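Local coordinates for protein FAD-dependent oxidoreductase (Actinomadura kijaniata, PDB 3M9V) that probably catalyses a flavin-dependent oxidation of a dTDP-linked sugar in the biosynthesis of D-kijanose, as a member of the acyl-CoA dehydrogenase family, at residues A18-A23 against L81-V86; R195-V200 against V239-P244. All blocks are in the same frame, centred on the assembly; numbering follows the deposited sequence.

Contact 1 of 2, residues A18-A23 against L81-V86; sequences APVTPA and LYDVAV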
ATOM      1  N   ALA A  18      -8.008 -27.382   6.006  1.00 20.12           N
ATOM      2  CA  ALA A  18      -8.421 -28.666   6.589  1.00 20.47           C
ATOM      3  C   ALA A  18      -7.192 -29.319   7.201  1.00 20.66           C
ATOM      4  O   ALA A  18      -6.076 -29.075   6.740  1.00 19.77           O
ATOM      5  CB  ALA A  18      -8.988 -29.620   5.540  1.00 22.96           C
ATOM      6  N   PRO A  19      -7.382 -30.108   8.271  1.00 21.43           N
ATOM      7  CA  PRO A  19      -6.230 -30.735   8.929  1.00 20.52           C
ATOM      8  C   PRO A  19      -5.666 -31.794   7.993  1.00 21.33           C
ATOM      9  O   PRO A  19      -6.399 -32.318   7.170  1.00 18.39           O
ATOM     10  CB  PRO A  19      -6.835 -31.435  10.150  1.00 21.77           C
ATOM     11  CG  PRO A  19      -8.225 -30.922  10.291  1.00 23.82           C
ATOM     12  CD  PRO A  19      -8.665 -30.417   8.926  1.00 21.79           C
ATOM     13  N   VAL A  20      -4.384 -32.116   8.081  1.00 20.75           N
ATOM     14  CA  VAL A  20      -3.832 -33.064   7.135  1.00 22.80           C
ATOM     15  C   VAL A  20      -3.573 -34.437   7.754  1.00 24.27           C
ATOM     16  O   VAL A  20      -3.046 -35.320   7.068  1.00 26.44           O
ATOM     17  CB  VAL A  20      -2.499 -32.528   6.552  1.00 22.49           C
ATOM     18  CG1 VAL A  20      -2.794 -31.225   5.802  1.00 25.27           C
ATOM     19  CG2 VAL A  20      -1.516 -32.218   7.664  1.00 26.51           C
ATOM     20  N   THR A  21      -3.891 -34.631   9.032  1.00 22.25           N
ATOM     21  CA  THR A  21      -3.711 -35.971   9.597  1.00 23.93           C
ATOM     22  C   THR A  21      -4.958 -36.402  10.339  1.00 22.61           C
ATOM     23  O   THR A  21      -5.771 -35.561  10.712  1.00 23.72           O
ATOM     24  CB  THR A  21      -2.589 -36.055  10.655  1.00 22.71           C
ATOM     25  OG1 THR A  21      -2.936 -35.187  11.738  1.00 20.80           O
ATOM     26  CG2 THR A  21      -1.273 -35.600  10.103  1.00 24.61           C
ATOM     27  N   PRO A  22      -5.123 -37.728  10.522  1.00 23.86           N
ATOM     28  CA  PRO A  22      -6.292 -38.235  11.247  1.00 24.99           C
ATOM     29  C   PRO A  22      -6.390 -37.627  12.657  1.00 22.64           C
ATOM     30  O   PRO A  22      -7.453 -37.216  13.097  1.00 24.62           O
ATOM     31  CB  PRO A  22      -6.056 -39.756  11.292  1.00 25.50           C
ATOM     32  CG  PRO A  22      -5.228 -40.017  10.040  1.00 26.13           C
ATOM     33  CD  PRO A  22      -4.342 -38.795   9.870  1.00 23.17           C
ATOM     34  N   ALA A  23      -5.302 -37.523  13.401  1.00 23.40           N
ATOM     35  CA  ALA A  23      -5.456 -36.918  14.721  1.00 24.50           C
ATOM     36  C   ALA A  23      -5.901 -35.453  14.656  1.00 24.30           C
ATOM     37  O   ALA A  23      -6.700 -34.989  15.495  1.00 22.22           O
ATOM     38  CB  ALA A  23      -4.189 -37.084  15.529  1.00 24.20           C
ATOM     39  N   LEU A  81       2.400 -28.969  13.365  1.00 20.26           N
ATOM     40  CA  LEU A  81       2.095 -27.560  13.593  1.00 19.15           C
ATOM     41  C   LEU A  81       0.944 -27.099  12.699  1.00 17.19           C
ATOM     42  O   LEU A  81       0.117 -26.256  13.056  1.00 17.79           O
ATOM     43  CB  LEU A  81       3.360 -26.740  13.345  1.00 16.64           C
ATOM     44  CG  LEU A  81       4.432 -26.926  14.441  1.00 18.74           C
ATOM     45  CD1 LEU A  81       5.753 -26.549  13.783  1.00 17.11           C
ATOM     46  CD2 LEU A  81       4.171 -26.065  15.684  1.00 18.36           C
ATOM     47  N   TYR A  82       0.932 -27.627  11.483  1.00 16.36           N
ATOM     48  CA  TYR A  82      -0.074 -27.236  10.522  1.00 15.89           C
ATOM     49  C   TYR A  82      -1.418 -27.597  11.129  1.00 15.99           C
ATOM     50  O   TYR A  82      -2.317 -26.781  11.081  1.00 17.00           O
ATOM     51  CB  TYR A  82       0.139 -27.982   9.211  1.00 16.55           C
ATOM     52  CG  TYR A  82      -0.795 -27.587   8.087  1.00 17.25           C
ATOM     53  CD1 TYR A  82      -0.362 -26.667   7.129  1.00 14.27           C
ATOM     54  CD2 TYR A  82      -2.066 -28.133   7.980  1.00 16.27           C
ATOM     55  CE1 TYR A  82      -1.162 -26.273   6.074  1.00 15.00           C
ATOM     56  CE2 TYR A  82      -2.887 -27.743   6.913  1.00 18.17           C
ATOM     57  CZ  TYR A  82      -2.406 -26.831   5.977  1.00 15.54           C
ATOM     58  OH  TYR A  82      -3.124 -26.426   4.878  1.00 13.35           O
ATOM     59  N   ASP A  83      -1.603 -28.795  11.677  1.00 17.00           N
ATOM     60  CA  ASP A  83      -2.928 -29.075  12.206  1.00 17.08           C
ATOM     61  C   ASP A  83      -3.270 -28.286  13.458  1.00 17.46           C
ATOM     62  O   ASP A  83      -4.457 -28.011  13.661  1.00 14.76           O
ATOM     63  CB  ASP A  83      -3.136 -30.559  12.522  1.00 20.86           C
ATOM     64  CG  ASP A  83      -3.252 -31.377  11.255  1.00 21.52           C
ATOM     65  OD1 ASP A  83      -3.355 -30.758  10.180  1.00 28.04           O
ATOM     66  OD2 ASP A  83      -3.258 -32.614  11.323  1.00 25.35           O
ATOM     67  N   VAL A  84      -2.269 -27.980  14.287  1.00 14.10           N
ATOM     68  CA  VAL A  84      -2.538 -27.147  15.438  1.00 14.29           C
ATOM     69  C   VAL A  84      -3.010 -25.782  14.941  1.00 16.72           C
ATOM     70  O   VAL A  84      -3.941 -25.194  15.495  1.00 17.12           O
ATOM     71  CB  VAL A  84      -1.269 -26.959  16.308  1.00 16.02           C
ATOM     72  CG1 VAL A  84      -1.535 -25.921  17.416  1.00 17.21           C
ATOM     73  CG2 VAL A  84      -0.838 -28.282  16.943  1.00 14.02           C
ATOM     74  N   ALA A  85      -2.386 -25.252  13.885  1.00 14.59           N
ATOM     75  CA  ALA A  85      -2.825 -23.925  13.404  1.00 12.69           C
ATOM     76  C   ALA A  85      -4.248 -24.016  12.833  1.00 14.09           C
ATOM     77  O   ALA A  85      -5.039 -23.075  12.964  1.00 15.04           O
ATOM     78  CB  ALA A  85      -1.844 -23.379  12.353  1.00 13.31           C
ATOM     79  N   VAL A  86      -4.615 -25.146  12.230  1.00 15.66           N
ATOM     80  CA  VAL A  86      -5.972 -25.256  11.655  1.00 12.79           C
ATOM     81  C   VAL A  86      -6.995 -25.246  12.782  1.00 13.80           C
ATOM     82  O   VAL A  86      -8.042 -24.598  12.714  1.00 15.61           O
ATOM     83  CB  VAL A  86      -6.145 -26.526  10.829  1.00 15.11           C
ATOM     84  CG1 VAL A  86      -7.644 -26.727  10.421  1.00 14.12           C
ATOM     85  CG2 VAL A  86      -5.285 -26.428   9.550  1.00 11.95           C
TER
HETATM   86  O   HOH W   1      -5.267 -27.740   4.404  1.00 19.27           O
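The carboxylate of Asp83 packs against the loop at Pro19, Val20 and Thr21, and both of its oxygens are used. OD1 takes the backbone N-H of Val20 on its syn side, with Val20 N to Asp83 OD1 2.7 Å and an N-H...O angle of 159°. OD2 accepts the Thr21 hydroxyl, Thr21 OG1 to Asp83 OD2 2.6 Å. A weak bond from Thr21 N (3.1 Å) reaches the same Asp83 OD2. Thr21 is the N-cap of helix 22-32. With chi1 at 61°, OG1 lies between the backbone N and the carbonyl carbon, where it can accept Gly24 N and donate to Asp83 OD2. The hydroxyl thus joins the cap of one helix to the first turn of the other. Next to this polar centre, Val20 CG1 lies 3.7 Å from Tyr82 CE2, the two side chains crossing at about a right angle. The ring edge faces the backbone, with Ala18 O 3.5 Å from Tyr82 CE2. A water bonds Ala18 O (2.8 Å) and Tyr82 OH (2.6 Å), while Leu16 N also bonds that hydroxyl. Pro19 CD meets Val86 CG1 at 4.1 Å. Leu28 of helix 22-32 touches both Pro19 and Val86. Behind the contact, helix 81-94 packs on helices 96-118 and 291-323, where Asp319 takes the N-H groups of Leu81 and Tyr82.

Contact 2 of 2, residues R195-V200 against V239-P244; sequences RLASPV and VLMRDP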
ATOM      1  N   ARG A 195      24.292 -19.780  33.198  1.00 52.64           N
ATOM      2  CA  ARG A 195      23.640 -20.573  32.165  1.00 49.80           C
ATOM      3  C   ARG A 195      22.157 -20.246  32.157  1.00 47.71           C
ATOM      4  O   ARG A 195      21.616 -19.741  33.142  1.00 46.55           O
ATOM      5  CB  ARG A 195      23.779 -22.059  32.477  1.00 49.93           C
ATOM      6  CG  ARG A 195      24.760 -22.285  33.600  1.00 53.73           C
ATOM      7  CD  ARG A 195      25.643 -23.467  33.266  1.00 60.47           C
ATOM      8  NE  ARG A 195      24.861 -24.651  32.926  1.00 60.15           N
ATOM      9  CZ  ARG A 195      24.878 -25.250  31.740  1.00 62.17           C
ATOM     10  NH1 ARG A 195      25.627 -24.786  30.747  1.00 59.75           N
ATOM     11  NH2 ARG A 195      24.129 -26.330  31.564  1.00 64.40           N
ATOM     12  N   LEU A 196      21.526 -20.566  31.034  1.00 45.26           N
ATOM     13  CA  LEU A 196      20.093 -20.417  30.864  1.00 42.20           C
ATOM     14  C   LEU A 196      19.482 -21.694  31.420  1.00 40.62           C
ATOM     15  O   LEU A 196      20.061 -22.777  31.286  1.00 39.70           O
ATOM     16  CB  LEU A 196      19.758 -20.276  29.382  1.00 42.78           C
ATOM     17  CG  LEU A 196      20.459 -19.061  28.776  1.00 44.69           C
ATOM     18  CD1 LEU A 196      20.637 -19.265  27.279  1.00 48.26           C
ATOM     19  CD2 LEU A 196      19.702 -17.771  29.085  1.00 41.77           C
ATOM     20  N   ALA A 197      18.327 -21.541  32.060  1.00 37.09           N
ATOM     21  CA  ALA A 197      17.715 -22.656  32.774  1.00 36.06           C
ATOM     22  C   ALA A 197      16.214 -22.481  32.616  1.00 33.74           C
ATOM     23  O   ALA A 197      15.705 -21.357  32.543  1.00 32.12           O
ATOM     24  CB  ALA A 197      18.082 -22.619  34.248  1.00 34.86           C
ATOM     25  N   SER A 198      15.509 -23.601  32.553  1.00 31.78           N
ATOM     26  CA  SER A 198      14.053 -23.503  32.547  1.00 30.71           C
ATOM     27  C   SER A 198      13.461 -24.141  33.794  1.00 29.06           C
ATOM     28  O   SER A 198      13.053 -25.292  33.765  1.00 30.88           O
ATOM     29  CB  SER A 198      13.527 -24.205  31.296  1.00 30.69           C
ATOM     30  OG  SER A 198      13.966 -23.480  30.167  1.00 31.08           O
ATOM     31  N   PRO A 199      13.396 -23.405  34.905  1.00 28.61           N
ATOM     32  CA  PRO A 199      12.729 -23.999  36.052  1.00 27.67           C
ATOM     33  C   PRO A 199      11.228 -24.124  35.801  1.00 29.41           C
ATOM     34  O   PRO A 199      10.647 -23.278  35.117  1.00 30.25           O
ATOM     35  CB  PRO A 199      13.010 -22.996  37.169  1.00 27.86           C
ATOM     36  CG  PRO A 199      13.296 -21.721  36.519  1.00 24.71           C
ATOM     37  CD  PRO A 199      13.900 -22.048  35.179  1.00 29.95           C
ATOM     38  N   VAL A 200      10.591 -25.159  36.343  1.00 28.33           N
ATOM     39  CA  VAL A 200       9.137 -25.249  36.275  1.00 27.86           C
ATOM     40  C   VAL A 200       8.596 -24.954  37.675  1.00 27.90           C
ATOM     41  O   VAL A 200       8.909 -25.707  38.599  1.00 26.47           O
ATOM     42  CB  VAL A 200       8.706 -26.669  35.827  1.00 28.09           C
ATOM     43  CG1 VAL A 200       7.200 -26.823  35.920  1.00 29.68           C
ATOM     44  CG2 VAL A 200       9.170 -26.960  34.405  1.00 27.69           C
ATOM     45  N   VAL A 239      14.172 -28.334  37.139  1.00 36.02           N
ATOM     46  CA  VAL A 239      14.946 -27.345  36.402  1.00 38.20           C
ATOM     47  C   VAL A 239      15.578 -27.985  35.168  1.00 40.15           C
ATOM     48  O   VAL A 239      16.365 -28.926  35.321  1.00 40.20           O
ATOM     49  CB  VAL A 239      16.039 -26.761  37.300  1.00 38.33           C
ATOM     50  CG1 VAL A 239      16.880 -25.781  36.505  1.00 39.73           C
ATOM     51  CG2 VAL A 239      15.369 -26.058  38.480  1.00 36.45           C
ATOM     52  N   LEU A 240      15.221 -27.510  33.972  1.00 39.58           N
ATOM     53  CA  LEU A 240      15.951 -27.881  32.760  1.00 41.10           C
ATOM     54  C   LEU A 240      17.060 -26.863  32.479  1.00 42.06           C
ATOM     55  O   LEU A 240      16.787 -25.762  32.011  1.00 42.53           O
ATOM     56  CB  LEU A 240      14.998 -27.979  31.566  1.00 40.46           C
ATOM     57  CG  LEU A 240      13.625 -28.660  31.692  1.00 41.99           C
ATOM     58  CD1 LEU A 240      12.623 -27.901  30.834  1.00 43.62           C
ATOM     59  CD2 LEU A 240      13.590 -30.125  31.281  1.00 37.78           C
ATOM     60  N   MET A 241      18.311 -27.195  32.774  1.00 42.96           N
ATOM     61  CA  MET A 241      19.434 -26.319  32.459  1.00 46.24           C
ATOM     62  C   MET A 241      19.677 -26.202  30.958  1.00 47.47           C
ATOM     63  O   MET A 241      19.844 -27.208  30.284  1.00 48.28           O
ATOM     64  CB  MET A 241      20.708 -26.886  33.090  1.00 45.83           C
ATOM     65  CG  MET A 241      20.654 -26.953  34.603  1.00 49.26           C
ATOM     66  SD  MET A 241      20.858 -25.313  35.340  1.00 57.47           S
ATOM     67  CE  MET A 241      22.275 -24.764  34.387  1.00 54.77           C
ATOM     68  N   ARG A 242      19.712 -25.000  30.400  1.00 49.15           N
ATOM     69  CA  ARG A 242      20.050 -24.877  28.981  1.00 51.06           C
ATOM     70  C   ARG A 242      21.539 -24.543  28.867  1.00 51.89           C
ATOM     71  O   ARG A 242      22.340 -25.050  29.651  1.00 52.47           O
ATOM     72  CB  ARG A 242      19.190 -23.798  28.316  1.00 51.02           C
ATOM     73  CG  ARG A 242      17.695 -23.958  28.531  1.00 50.47           C
ATOM     74  CD  ARG A 242      17.203 -25.357  28.211  1.00 49.87           C
ATOM     75  NE  ARG A 242      15.741 -25.393  28.306  1.00 53.46           N
ATOM     76  CZ  ARG A 242      14.952 -26.417  27.985  1.00 53.07           C
ATOM     77  NH1 ARG A 242      15.450 -27.556  27.531  1.00 52.11           N
ATOM     78  NH2 ARG A 242      13.638 -26.311  28.123  1.00 54.71           N
ATOM     79  N   ASP A 243      21.961 -23.692  27.938  1.00 52.76           N
ATOM     80  CA  ASP A 243      23.395 -23.385  27.931  1.00 53.90           C
ATOM     81  C   ASP A 243      23.771 -21.998  28.436  1.00 54.25           C
ATOM     82  O   ASP A 243      22.895 -21.218  28.815  1.00 54.04           O
ATOM     83  CB  ASP A 243      24.107 -23.711  26.613  1.00 54.56           C
ATOM     84  CG  ASP A 243      23.187 -23.652  25.403  1.00 56.54           C
ATOM     85  OD1 ASP A 243      22.847 -24.732  24.876  1.00 57.47           O
ATOM     86  OD2 ASP A 243      22.807 -22.545  24.971  1.00 57.41           O
ATOM     87  N   PRO A 244      25.086 -21.712  28.470  1.00 54.30           N
ATOM     88  CA  PRO A 244      25.737 -20.468  28.866  1.00 53.10           C
ATOM     89  C   PRO A 244      24.904 -19.187  28.880  1.00 51.95           C
ATOM     90  O   PRO A 244      24.959 -18.387  27.955  1.00 50.77           O
ATOM     91  CB  PRO A 244      26.911 -20.423  27.892  1.00 53.70           C
ATOM     92  CG  PRO A 244      27.337 -21.890  27.876  1.00 54.10           C
ATOM     93  CD  PRO A 244      26.103 -22.728  28.142  1.00 52.93           C
TER
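Leu240 O receives the backbone N-H of Ser198 at 2.6 Å (Leu240 O to Ser198 N), with an N-H...O angle of 163°. The CA-H of Ala197 also approaches this oxygen, Ala197 CA to Leu240 O 3.3 Å. This is an antiparallel strand pair in the beta domain of the acyl-CoA dehydrogenase fold. Ser198 and Leu240 form a hydrogen-bonded pair, completed by Leu240 N to Ser198 O at 3.1 Å. Ala197-Met241 and Pro199-Val239 are the non-hydrogen-bonded pairs on either side of it. Their side chains share one face, where Ala197 CB lies 4.1 Å from Val239 CG1. Leu155 of strand 154-157 covers Ala197, Pro199 and Val239 there. Beyond the end of strand 239-241 the pairing continues, with Leu196 N bonded to Asp243 O at 2.7 Å. The Arg195 chain, bent at chi2 and chi3, crosses Met241 at about a right angle, with Arg195 CG 3.6 Å from Met241 CE. One face of its guanidinium lies over Arg242 O, without a hydrogen bond. An alanine in place of Arg195 would keep CB, but would probably leave Met241 CE with much less to pack on and Arg242 O without the guanidinium over it. On the face of Ser198 and Leu240 lies the guanidinium of Arg242, a dTDP-pocket residue that touches the ligand. Its NH1 forms a salt bridge with Glu115, which also binds dTDP. Arg242 NE donates to Ser198 OG at 3.2 Å, which probably helps hold the guanidinium. Leu240 CB sits 3.9 Å above the plane of that guanidinium, over its centre.

Contact 1 and contact 2 do not touch. Their centres are 31 Å apart and their nearest atoms about 16 Å. They share no helix or strand. Contact 1 lies among helices, its centre about 15 Å from that of the chain, and away from the annotated sites. Contact 2 lies in the beta sheet, its centre about 22 Å from that of the chain. Both are partly buried, but only contact 2 has exposed residues among those that touch. In contact 1 one carboxylate gathers backbone and hydroxyl donors. In contact 2 the strands pair backbone to backbone, and a charged side chain turns to the dTDP pocket.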